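Local structure of beta-N-acetylglucosaminidase-like protein Glycoside hydrolase family 20 (Flavobacterium johnsoniae, 6YHH) at residues E377-S382 with R442-E447; D427-G432 with S477-T482; G385-M390 with K536-N541; E301-P304 with Y310-I313; F29-S34 with G43-F48. The protein probably releases terminal N-acetylglucosamine units from chitin-derived oligosaccharides, as a family 20 beta-N-acetylhexosaminidase. One frame throughout, in Å; residues are numbered along the deposited sequence. Where two conformers were deposited one is given.

Interaction 1 (E377-S382 with R442-E447); sequences EAIVHS and RILGGE
H381 meets E447, and I379 meets L444, across the inside of the TIM barrel, where strands 379-382 and 443-450 both pair with strand 406-408 lying between them. From H381 CB the chain runs to CG, set anti to the backbone N (chi1 -160°), which swings the imidazole toward the other strand although the CB bond itself does not head there. ND1 hydrogen-bonds to H312 NE2. Next round the ring, CE1 comes within 3.2 Å of E447 OE1, with the oxygen at the ring edge and near its plane. NE2 is 3.7 Å from E447 OE1 but spends its hydrogen bond on S409 OG instead, while W366 stacks on the imidazole. The carboxylate of E447 stands nearly perpendicular to the ring, the planes 89° apart; its OE1 and OE2 are already engaged by H179 ND1 and W146 NE1. Further back, I379 CD1 and L444 CD1 touch at 4.2 Å, a purely apolar crossing at about a right angle. An alanine in place of H381 would probably leave H312 NE2 and S409 OG without this partner and open a gap beside E447. Because both carboxylate oxygens already have nitrogen partners, the CE1 approach looks like a secondary attraction, a polarised C-H edge facing a carboxylate already fixed by others within a buried polar network.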
# COMPACT_ATOMS: atom_id res chain seq x y z
N GLU A 377 4.15 31.44 -27.10
CA GLU A 377 4.80 30.99 -25.86
C GLU A 377 3.96 29.90 -25.13
O GLU A 377 4.44 29.36 -24.16
CB GLU A 377 5.01 32.13 -24.90
CG GLU A 377 5.89 33.24 -25.53
CD GLU A 377 6.04 34.43 -24.61
OE1 GLU A 377 5.81 35.61 -25.01
OE2 GLU A 377 6.41 34.18 -23.46
N ALA A 378 2.74 29.66 -25.55
CA ALA A 378 1.90 28.53 -24.94
C ALA A 378 2.43 27.18 -25.42
O ALA A 378 2.82 26.98 -26.60
CB ALA A 378 0.46 28.65 -25.33
N ILE A 379 2.47 26.23 -24.47
CA ILE A 379 2.76 24.84 -24.83
C ILE A 379 1.50 24.09 -25.22
O ILE A 379 0.46 24.16 -24.49
CB ILE A 379 3.46 24.16 -23.68
CG1 ILE A 379 4.71 24.95 -23.39
CG2 ILE A 379 3.80 22.73 -24.03
CD1 ILE A 379 5.45 24.51 -22.22
N VAL A 380 1.53 23.39 -26.37
CA VAL A 380 0.36 22.73 -26.92
C VAL A 380 0.47 21.25 -26.55
O VAL A 380 1.51 20.64 -26.85
CB VAL A 380 0.28 22.91 -28.45
CG1 VAL A 380 -0.82 22.03 -29.11
CG2 VAL A 380 -0.04 24.35 -28.72
N HIS A 381 -0.58 20.69 -25.96
CA HIS A 381 -0.57 19.30 -25.55
C HIS A 381 -1.41 18.50 -26.55
O HIS A 381 -2.63 18.56 -26.56
CB HIS A 381 -1.09 19.21 -24.11
CG HIS A 381 -0.71 17.96 -23.41
ND1 HIS A 381 -0.87 17.83 -22.06
CD2 HIS A 381 -0.19 16.78 -23.86
CE1 HIS A 381 -0.44 16.64 -21.68
NE2 HIS A 381 -0.05 15.96 -22.75
N SER A 382 -0.70 17.77 -27.43
CA SER A 382 -1.30 17.02 -28.50
C SER A 382 -1.83 15.67 -28.00
O SER A 382 -1.04 14.80 -27.61
CB SER A 382 -0.24 16.79 -29.60
OG SER A 382 -0.76 16.02 -30.68
N ARG A 442 11.07 21.90 -31.15
CA ARG A 442 9.81 22.26 -30.47
C ARG A 442 9.11 21.02 -29.89
O ARG A 442 8.16 21.21 -29.16
CB ARG A 442 8.86 22.97 -31.43
CG ARG A 442 9.29 24.42 -31.70
CD ARG A 442 8.38 25.14 -32.69
NE ARG A 442 9.13 26.31 -33.16
CZ ARG A 442 9.32 26.66 -34.43
NH1 ARG A 442 8.77 26.05 -35.48
NH2 ARG A 442 10.13 27.69 -34.65
N ILE A 443 9.46 19.81 -30.31
CA ILE A 443 8.87 18.62 -29.73
C ILE A 443 9.54 18.36 -28.39
O ILE A 443 10.69 17.85 -28.28
CB ILE A 443 9.00 17.43 -30.66
CG1 ILE A 443 8.31 17.71 -32.00
CG2 ILE A 443 8.34 16.20 -30.05
CD1 ILE A 443 8.63 16.73 -33.12
N LEU A 444 8.91 18.80 -27.34
CA LEU A 444 9.55 18.72 -26.02
C LEU A 444 9.64 17.26 -25.54
O LEU A 444 10.56 16.91 -24.78
CB LEU A 444 8.77 19.52 -24.95
CG LEU A 444 8.64 20.99 -25.23
CD1 LEU A 444 7.84 21.74 -24.19
CD2 LEU A 444 10.03 21.61 -25.34
N GLY A 445 8.67 16.42 -25.92
CA GLY A 445 8.67 15.05 -25.46
C GLY A 445 7.27 14.49 -25.42
O GLY A 445 6.42 14.84 -26.27
N GLY A 446 7.02 13.58 -24.48
CA GLY A 446 5.71 12.91 -24.43
C GLY A 446 5.31 12.62 -23.01
O GLY A 446 6.12 12.75 -22.07
N GLU A 447 4.05 12.20 -22.88
CA GLU A 447 3.51 11.88 -21.61
C GLU A 447 2.43 10.80 -21.66
O GLU A 447 1.47 10.94 -22.41
CB GLU A 447 2.99 13.18 -21.08
CG GLU A 447 2.38 13.16 -19.77
CD GLU A 447 2.00 14.62 -19.38
OE1 GLU A 447 0.79 14.88 -19.31
OE2 GLU A 447 2.90 15.48 -19.12

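Interaction 2 (D427-G432 with S477-T482); sequences DPMPKG and SAENIT
The side chains of D427 and E479 cross at about a right angle, with the carboxylate planes 37° apart. It is not a head-on meeting: D427 OD2 lies beside the glutamate chain at CG, 3.7 Å from E479 CG, and 4.0 Å from E479 OE2. That chain runs out extended, CG anti to the backbone N (chi1 -178°), which carries its carboxylate past the aspartate so that OE2 ends 4.3 Å from M429 CB. The proximity of two carboxylates is probably offset by R143, whose NH1 makes a salt bridge with D427 OD2, while its NH2 forms a long, weak ion pair with E479 OE2. Water 1 supplies a further link, donating to D427 OD2 at 2.7 Å and to the backbone O of E479. The aspartate also heads an Asx turn, OD1 accepting the M429 N-H at 2.8 Å through its anti lone pair, and E479 sits in a type I beta turn from A478 to I481 that follows helix 467-476. Both turns belong to surface loops of the barrel domain, the one at 427-432 joining helix 420-424 to helix 437-441. With an alanine here instead of D427, R143 would probably lose its salt-bridge partner, water 1 one of its two acceptors and the M429 N-H its turn bond. On the barrel side of the same loop, the side chains of P428, M429 and P430 pack on I443 of strand 443-450, and P428 also rests on L475.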
# COMPACT_ATOMS: atom_id res chain seq x y z
N ASP A 427 5.79 7.36 -31.43
CA ASP A 427 6.99 8.21 -31.31
C ASP A 427 6.60 9.68 -31.39
O ASP A 427 5.85 10.07 -32.32
CB ASP A 427 7.92 7.85 -32.45
CG ASP A 427 9.33 8.38 -32.26
OD1 ASP A 427 9.52 9.59 -32.25
OD2 ASP A 427 10.21 7.60 -32.04
N PRO A 428 7.07 10.49 -30.47
CA PRO A 428 6.72 11.90 -30.54
C PRO A 428 7.21 12.59 -31.84
O PRO A 428 6.66 13.66 -32.22
CB PRO A 428 7.41 12.49 -29.33
CG PRO A 428 7.58 11.31 -28.39
CD PRO A 428 7.87 10.17 -29.28
N MET A 429 8.23 12.02 -32.48
CA MET A 429 8.72 12.53 -33.78
C MET A 429 7.95 11.98 -34.93
O MET A 429 7.92 10.75 -35.20
CB MET A 429 10.20 12.22 -34.01
CG MET A 429 10.81 12.88 -35.25
SD MET A 429 11.11 14.64 -35.00
CE MET A 429 12.34 14.49 -33.64
N PRO A 430 7.24 12.87 -35.61
CA PRO A 430 6.44 12.35 -36.73
C PRO A 430 7.32 11.90 -37.90
O PRO A 430 8.47 12.39 -38.05
CB PRO A 430 5.60 13.57 -37.16
CG PRO A 430 6.49 14.76 -36.83
CD PRO A 430 7.21 14.35 -35.54
N LYS A 431 6.79 10.94 -38.67
CA LYS A 431 7.38 10.46 -39.95
C LYS A 431 6.86 11.31 -41.12
O LYS A 431 5.74 11.86 -41.07
CB LYS A 431 7.05 8.97 -40.20
N GLY A 432 7.70 11.44 -42.15
CA GLY A 432 7.36 12.17 -43.38
C GLY A 432 6.73 13.55 -43.26
O GLY A 432 5.89 13.91 -44.11
N SER A 477 15.36 6.67 -24.74
CA SER A 477 16.33 5.93 -25.54
C SER A 477 16.32 6.45 -27.00
O SER A 477 15.45 7.20 -27.46
CB SER A 477 15.99 4.46 -25.56
OG SER A 477 16.18 3.88 -24.26
N ALA A 478 17.31 5.97 -27.72
CA ALA A 478 17.44 6.35 -29.13
C ALA A 478 16.20 5.91 -29.92
O ALA A 478 15.58 4.90 -29.61
CB ALA A 478 18.68 5.64 -29.71
N GLU A 479 15.93 6.64 -31.01
CA GLU A 479 14.75 6.41 -31.83
C GLU A 479 14.74 5.03 -32.43
O GLU A 479 13.68 4.48 -32.65
CB GLU A 479 14.69 7.45 -32.94
CG GLU A 479 13.47 7.36 -33.84
CD GLU A 479 13.33 8.48 -34.85
OE1 GLU A 479 14.31 9.22 -35.09
OE2 GLU A 479 12.18 8.62 -35.37
N ASN A 480 15.90 4.44 -32.68
CA ASN A 480 15.93 3.10 -33.26
C ASN A 480 15.85 1.94 -32.30
O ASN A 480 15.95 0.83 -32.75
CB ASN A 480 17.11 2.92 -34.22
CG ASN A 480 18.44 2.99 -33.52
OD1 ASN A 480 18.51 3.25 -32.31
ND2 ASN A 480 19.51 2.86 -34.28
N ILE A 481 15.61 2.16 -31.00
CA ILE A 481 15.44 1.03 -30.12
C ILE A 481 13.92 0.68 -30.19
O ILE A 481 13.09 1.43 -29.61
CB ILE A 481 15.89 1.46 -28.69
CG1 ILE A 481 17.37 1.88 -28.57
CG2 ILE A 481 15.53 0.39 -27.66
CD1 ILE A 481 18.34 0.88 -29.11
N THR A 482 13.57 -0.32 -30.98
CA THR A 482 12.18 -0.56 -31.34
C THR A 482 11.81 -2.05 -31.30
O THR A 482 10.68 -2.42 -31.63
CB THR A 482 11.86 0.00 -32.70
OG1 THR A 482 12.71 -0.63 -33.65
CG2 THR A 482 12.01 1.52 -32.74
O HOH W 1 10.87 5.05 -32.58

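Interaction 3 (G385-M390 with K536-N541); sequences GPNEGM and KGYTRN
N387 and E388, in the TIM-barrel loop that follows strand 379-382, face Y538, which reaches over from the loop after strand 532-534. Van der Waals contact is slight. N387 ND2 lies 4.0 Å from Y538 CE2, approaching obliquely with the amide and ring planes 82° apart, and both side chains also touch L416. The polar link runs through water 2, which donates to E388 OE2 at 2.6 Å, accepts from N387 ND2 and hydrogen-bonds to Y538 OH; N387 ND2 has a further partner in Y418 OH. Hydrogen bonds within the loop hold E388 in place. Its OE1 accepts the G385 N-H at 2.9 Å with the anti lone pair, and G385 O takes E388 N and M390 N from opposite faces of its plane, which folds the chain tightly back on itself. The site matters: the E388 side chain is about 6 Å from that of E317, the predicted proton donor, and Y538 OH hydrogen-bonds to a bound Tris molecule, probably from the crystallisation liquor, consistent with a pocket beside the active site. Water 2 lies at the ring edge of Y538, in the ring plane, 3.0 Å from OH.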
# COMPACT_ATOMS: atom_id res chain seq x y z
N GLY A 385 -6.45 11.90 -31.96
CA GLY A 385 -6.00 10.98 -32.98
C GLY A 385 -7.21 10.20 -33.50
O GLY A 385 -8.32 10.70 -33.51
N PRO A 386 -7.02 8.96 -33.90
CA PRO A 386 -8.14 8.25 -34.51
C PRO A 386 -9.39 8.05 -33.66
O PRO A 386 -10.48 7.99 -34.18
CB PRO A 386 -7.52 6.89 -34.94
CG PRO A 386 -6.32 6.74 -34.02
CD PRO A 386 -5.79 8.17 -33.90
N ASN A 387 -9.23 7.93 -32.35
CA ASN A 387 -10.40 7.86 -31.46
C ASN A 387 -11.31 9.12 -31.51
O ASN A 387 -12.48 9.04 -31.14
CB ASN A 387 -9.99 7.62 -30.01
CG ASN A 387 -9.33 6.29 -29.77
OD1 ASN A 387 -9.37 5.36 -30.60
ND2 ASN A 387 -8.67 6.17 -28.64
N GLU A 388 -10.77 10.23 -31.96
CA GLU A 388 -11.46 11.55 -32.11
C GLU A 388 -11.64 11.89 -33.57
O GLU A 388 -11.98 13.01 -33.92
CB GLU A 388 -10.61 12.62 -31.38
CG GLU A 388 -10.44 12.41 -29.88
CD GLU A 388 -9.57 11.26 -29.44
OE1 GLU A 388 -8.46 11.06 -30.03
OE2 GLU A 388 -9.96 10.59 -28.43
N GLY A 389 -11.40 10.90 -34.43
CA GLY A 389 -11.52 11.05 -35.89
C GLY A 389 -10.42 11.79 -36.60
O GLY A 389 -10.62 12.28 -37.74
N MET A 390 -9.27 11.89 -35.94
CA MET A 390 -8.12 12.62 -36.45
C MET A 390 -7.00 11.67 -36.80
O MET A 390 -7.07 10.49 -36.51
CB MET A 390 -7.60 13.54 -35.36
CG MET A 390 -7.86 15.01 -35.62
SD MET A 390 -8.65 15.70 -34.18
CE MET A 390 -10.27 15.63 -34.97
N LYS A 536 -11.04 -3.08 -24.34
CA LYS A 536 -10.18 -1.97 -24.71
C LYS A 536 -10.91 -0.77 -25.26
O LYS A 536 -11.99 -0.91 -25.84
CB LYS A 536 -9.14 -2.44 -25.75
CG LYS A 536 -8.23 -3.53 -25.23
CD LYS A 536 -7.45 -4.26 -26.34
CE LYS A 536 -6.33 -5.16 -25.81
NZ LYS A 536 -6.89 -6.25 -24.96
N GLY A 537 -10.31 0.41 -25.16
CA GLY A 537 -10.90 1.57 -25.80
C GLY A 537 -11.97 2.15 -24.86
O GLY A 537 -11.70 2.37 -23.65
N TYR A 538 -13.18 2.31 -25.42
CA TYR A 538 -14.29 2.85 -24.64
C TYR A 538 -15.43 1.83 -24.56
O TYR A 538 -16.60 2.20 -24.53
CB TYR A 538 -14.68 4.26 -25.24
CG TYR A 538 -13.57 5.35 -25.10
CD1 TYR A 538 -13.34 5.99 -23.90
CD2 TYR A 538 -12.71 5.65 -26.15
CE1 TYR A 538 -12.32 6.96 -23.77
CE2 TYR A 538 -11.70 6.59 -26.04
CZ TYR A 538 -11.46 7.23 -24.82
OH TYR A 538 -10.40 8.21 -24.67
N THR A 539 -15.08 0.51 -24.48
CA THR A 539 -16.02 -0.54 -24.45
C THR A 539 -16.24 -1.22 -23.12
O THR A 539 -17.17 -2.04 -22.95
CB THR A 539 -15.67 -1.60 -25.51
OG1 THR A 539 -14.40 -2.24 -25.21
CG2 THR A 539 -15.57 -0.95 -26.87
N ARG A 540 -15.40 -0.98 -22.13
CA ARG A 540 -15.65 -1.53 -20.81
C ARG A 540 -16.84 -0.84 -20.12
O ARG A 540 -17.70 -1.52 -19.56
CB ARG A 540 -14.41 -1.48 -19.89
CG ARG A 540 -14.69 -1.93 -18.44
CD ARG A 540 -13.45 -2.34 -17.64
NE ARG A 540 -13.92 -2.72 -16.31
CZ ARG A 540 -13.20 -2.80 -15.19
NH1 ARG A 540 -11.90 -2.65 -15.21
NH2 ARG A 540 -13.74 -3.16 -14.06
N ASN A 541 -16.83 0.47 -20.11
CA ASN A 541 -17.88 1.28 -19.44
C ASN A 541 -18.70 1.90 -20.55
O ASN A 541 -18.49 3.08 -20.90
CB ASN A 541 -17.20 2.32 -18.62
CG ASN A 541 -18.17 3.14 -17.79
OD1 ASN A 541 -19.33 2.82 -17.72
ND2 ASN A 541 -17.70 4.25 -17.25
O HOH W 2 -8.68 8.72 -27.09

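Interaction 4 (E301-P304 with Y310-I313); sequences EVCP and YFHI
Toward the C-terminal end of helix 289-302, where the chain turns back into strand 310-312 in a helix-to-strand step of the TIM barrel, V302 and C303 pack on F311. The phenyl ring is carried outward from the strand, its CG anti to the backbone N (chi1 -160°), and presents the CD2-CE2 side to the helix end. V302 comes at the ring edge, near its plane, CG1 standing 4.2 Å from F311 CE2. The sulfur arrives differently: C303 SG sits obliquely, 39° off the ring normal and 4.5 Å from the centroid of the F311 ring, a cysteine sulfur-aromatic contact. Its closest atom is F311 CD2 at 3.8 Å, with CE2 scarcely farther, so SG straddles that bond. Outside the two segments, F299 of the same helix meets F311 edge-to-face, and L356 of helix 341-358 touches both C303 and F311, so that residues of two helices touch the ring. No hydrogen bond joins the segments. The neighbouring H312 turns to the other side of the strand and stacks with H179 among the residues of the barrel interior. Inward H312 and outward, helix-facing F311 follow the in-out alternation of a TIM-barrel strand.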
# COMPACT_ATOMS: atom_id res chain seq x y z
N GLU A 301 -3.78 31.87 -5.29
CA GLU A 301 -3.68 30.90 -4.20
C GLU A 301 -2.90 29.62 -4.54
O GLU A 301 -2.11 29.13 -3.73
CB GLU A 301 -5.04 30.59 -3.69
CG GLU A 301 -5.00 29.85 -2.38
CD GLU A 301 -6.34 29.56 -1.77
OE1 GLU A 301 -7.42 29.63 -2.39
OE2 GLU A 301 -6.18 29.15 -0.58
N VAL A 302 -3.09 29.15 -5.76
CA VAL A 302 -2.58 27.87 -6.18
C VAL A 302 -1.19 27.91 -6.83
O VAL A 302 -0.33 27.07 -6.57
CB VAL A 302 -3.56 27.20 -7.13
CG1 VAL A 302 -2.96 25.87 -7.63
CG2 VAL A 302 -4.88 26.85 -6.48
N CYS A 303 -0.91 28.94 -7.63
CA CYS A 303 0.39 28.99 -8.32
C CYS A 303 1.59 28.96 -7.35
O CYS A 303 2.57 28.36 -7.66
CB CYS A 303 0.51 30.16 -9.27
SG CYS A 303 -0.57 30.07 -10.69
N PRO A 304 1.50 29.62 -6.17
CA PRO A 304 2.59 29.57 -5.23
C PRO A 304 2.92 28.21 -4.67
O PRO A 304 4.03 28.00 -4.17
CB PRO A 304 2.13 30.53 -4.09
CG PRO A 304 1.33 31.50 -4.85
CD PRO A 304 0.49 30.61 -5.73
N TYR A 310 5.63 25.81 -15.41
CA TYR A 310 4.54 25.52 -16.34
C TYR A 310 3.23 25.31 -15.57
O TYR A 310 3.20 24.62 -14.54
CB TYR A 310 4.84 24.27 -17.19
CG TYR A 310 6.20 24.40 -17.80
CD1 TYR A 310 6.34 25.16 -18.91
CD2 TYR A 310 7.29 23.96 -17.16
CE1 TYR A 310 7.60 25.38 -19.45
CE2 TYR A 310 8.55 24.17 -17.65
CZ TYR A 310 8.69 24.88 -18.82
OH TYR A 310 9.97 25.13 -19.34
N PHE A 311 2.17 25.88 -16.09
CA PHE A 311 0.85 25.74 -15.51
C PHE A 311 -0.12 25.33 -16.61
O PHE A 311 -0.27 26.05 -17.61
CB PHE A 311 0.34 27.00 -14.74
CG PHE A 311 -0.74 26.70 -13.79
CD1 PHE A 311 -2.03 26.37 -14.23
CD2 PHE A 311 -0.44 26.68 -12.44
CE1 PHE A 311 -3.02 26.04 -13.25
CE2 PHE A 311 -1.40 26.32 -11.48
CZ PHE A 311 -2.66 25.95 -11.90
N HIS A 312 -0.76 24.18 -16.45
CA HIS A 312 -1.68 23.61 -17.44
C HIS A 312 -3.09 24.10 -17.11
O HIS A 312 -3.61 23.86 -16.04
CB HIS A 312 -1.51 22.08 -17.42
CG HIS A 312 -1.91 21.35 -18.67
ND1 HIS A 312 -3.15 21.45 -19.29
CD2 HIS A 312 -1.25 20.37 -19.33
CE1 HIS A 312 -3.20 20.60 -20.29
NE2 HIS A 312 -2.05 19.94 -20.34
N ILE A 313 -3.76 24.73 -18.09
CA ILE A 313 -5.12 25.21 -17.94
C ILE A 313 -6.10 24.34 -18.66
O ILE A 313 -7.25 24.63 -18.85
CB ILE A 313 -5.23 26.72 -18.33
CG1 ILE A 313 -4.71 27.01 -19.75
CG2 ILE A 313 -4.54 27.59 -17.27
CD1 ILE A 313 -5.35 26.32 -20.86

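Interaction 5 (F29-S34 with G43-F48); sequences FKVNIS and GGVTRF
V31 has CG1 between the backbone N and the carbonyl carbon (chi1 67°) and CG2 anti to the N, while V45 has CG1 anti to its own N (chi1 175°); in these rotamers both V31 methyls face V45 CG1. That methyl fits against the pair, 3.5 Å from V31 CG1 and 3.6 Å from V31 CG2. The two valines reach tip to tip, and at these distances the packing is tight. The other methyl of V45 serves the next inward-facing strand residue: I33 CD1 comes end-on to V45 CG2 at 3.8 Å. One valine thus spans two residues of the strand, a methyl for each. One turn further along the helix, F48 takes up F29. The rings meet at their edges, F29 CE2 and F48 CE2 each lying near the plane of the other ring, 4.3 Å apart. F29, V31 and I33 face the helix, while the intervening N32 points away and hydrogen-bonds to F71 N and Q77 OE1. No hydrogen bond crosses between the segments, so the contact is apolar packing. L117 of helix 110-123 touches both V45 and F48, and I78 of strand 76-80 touches both V31 and V45, extending the same apolar core. Strand 31-35, helix 40-56 and strand 76-80, parallel to and paired with strand 31-35, follow each other as a beta-alpha-beta crossover, with the helix packed on the sheet of the family 20 domain 2.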
# COMPACT_ATOMS: atom_id res chain seq x y z
N PHE A 29 31.35 -2.86 0.60
CA PHE A 29 30.74 -1.83 -0.21
C PHE A 29 30.30 -0.56 0.51
O PHE A 29 29.52 -0.61 1.50
CB PHE A 29 29.59 -2.40 -0.99
CG PHE A 29 29.02 -1.48 -2.06
CD1 PHE A 29 29.64 -1.39 -3.31
CD2 PHE A 29 27.88 -0.75 -1.85
CE1 PHE A 29 29.11 -0.56 -4.27
CE2 PHE A 29 27.33 0.06 -2.87
CZ PHE A 29 27.99 0.18 -4.06
N LYS A 30 30.78 0.56 -0.02
CA LYS A 30 30.43 1.88 0.41
C LYS A 30 30.34 2.85 -0.76
O LYS A 30 30.88 2.58 -1.85
CB LYS A 30 31.51 2.40 1.44
CG LYS A 30 31.58 1.63 2.74
CD LYS A 30 32.60 2.22 3.73
CE LYS A 30 34.00 1.60 3.53
NZ LYS A 30 34.26 0.10 3.52
N VAL A 31 29.68 3.98 -0.50
CA VAL A 31 29.45 5.05 -1.44
C VAL A 31 30.00 6.37 -0.94
O VAL A 31 29.93 6.73 0.24
CB VAL A 31 27.96 5.18 -1.85
CG1 VAL A 31 27.10 5.61 -0.68
CG2 VAL A 31 27.77 6.12 -3.02
N ASN A 32 30.52 7.14 -1.89
CA ASN A 32 31.09 8.47 -1.65
C ASN A 32 30.63 9.40 -2.74
O ASN A 32 30.54 8.93 -3.90
CB ASN A 32 32.62 8.38 -1.71
CG ASN A 32 33.28 9.65 -1.23
OD1 ASN A 32 33.04 10.10 -0.10
ND2 ASN A 32 34.10 10.28 -2.13
N ILE A 33 30.39 10.64 -2.38
CA ILE A 33 29.90 11.64 -3.26
C ILE A 33 30.86 12.83 -3.25
O ILE A 33 31.26 13.30 -2.17
CB ILE A 33 28.50 12.17 -2.87
CG1 ILE A 33 27.51 11.02 -2.64
CG2 ILE A 33 27.99 13.12 -3.92
CD1 ILE A 33 26.27 11.55 -1.98
N SER A 34 31.14 13.36 -4.43
CA SER A 34 32.08 14.47 -4.59
C SER A 34 31.60 15.49 -5.59
O SER A 34 30.59 15.31 -6.31
CB SER A 34 33.45 13.96 -5.00
OG SER A 34 33.42 13.41 -6.30
N GLY A 43 19.61 12.12 -0.35
CA GLY A 43 18.51 11.16 -0.15
C GLY A 43 18.56 10.15 -1.28
O GLY A 43 18.24 8.95 -1.05
N GLY A 44 18.82 10.58 -2.49
CA GLY A 44 18.87 9.60 -3.63
C GLY A 44 19.88 8.52 -3.47
O GLY A 44 19.64 7.36 -3.81
N VAL A 45 21.08 8.88 -2.97
CA VAL A 45 22.14 7.91 -2.70
C VAL A 45 21.76 7.00 -1.53
O VAL A 45 21.97 5.78 -1.58
CB VAL A 45 23.54 8.60 -2.51
CG1 VAL A 45 24.57 7.57 -2.11
CG2 VAL A 45 23.95 9.22 -3.83
N THR A 46 21.16 7.58 -0.52
CA THR A 46 20.70 6.75 0.62
C THR A 46 19.67 5.72 0.17
O THR A 46 19.77 4.53 0.50
CB THR A 46 20.10 7.69 1.72
OG1 THR A 46 21.10 8.69 2.15
CG2 THR A 46 19.70 6.83 2.93
N ARG A 47 18.68 6.18 -0.63
CA ARG A 47 17.64 5.22 -1.12
C ARG A 47 18.24 4.17 -2.02
O ARG A 47 17.86 3.06 -1.94
CB ARG A 47 16.54 6.00 -1.82
CG ARG A 47 15.71 6.82 -0.86
CD ARG A 47 14.55 7.56 -1.48
NE ARG A 47 14.90 8.63 -2.42
CZ ARG A 47 15.12 9.88 -2.04
NH1 ARG A 47 15.00 10.22 -0.75
NH2 ARG A 47 15.44 10.77 -2.94
N PHE A 48 19.20 4.53 -2.85
CA PHE A 48 19.92 3.58 -3.68
C PHE A 48 20.51 2.42 -2.83
O PHE A 48 20.38 1.25 -3.09
CB PHE A 48 21.01 4.28 -4.55
CG PHE A 48 22.05 3.32 -5.05
CD1 PHE A 48 21.89 2.55 -6.20
CD2 PHE A 48 23.21 3.15 -4.34
CE1 PHE A 48 22.89 1.69 -6.65
CE2 PHE A 48 24.18 2.24 -4.75
CZ PHE A 48 24.05 1.50 -5.89

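How the interactions relate
From the N terminus, interaction 5 closes first, a short strand-to-helix loop in domain 2, with no touch to the other four. Interaction 4 follows in the catalytic barrel, closing the turn between helix 289-302 and strand 310-312. The remaining three interlock: interaction 1 opens at 377-382, interaction 3 at 385-390 and interaction 2 at 427-432, and they close in the order 1, 2, 3. Interaction 1 therefore crosses both others, while interaction 2 falls wholly within the span of interaction 3, which ties the loop after strand 379-382 to the loop after strand 532-534. Interactions 1 and 4 meet within the same barrel sheet, and interactions 1 and 2 are also in direct contact.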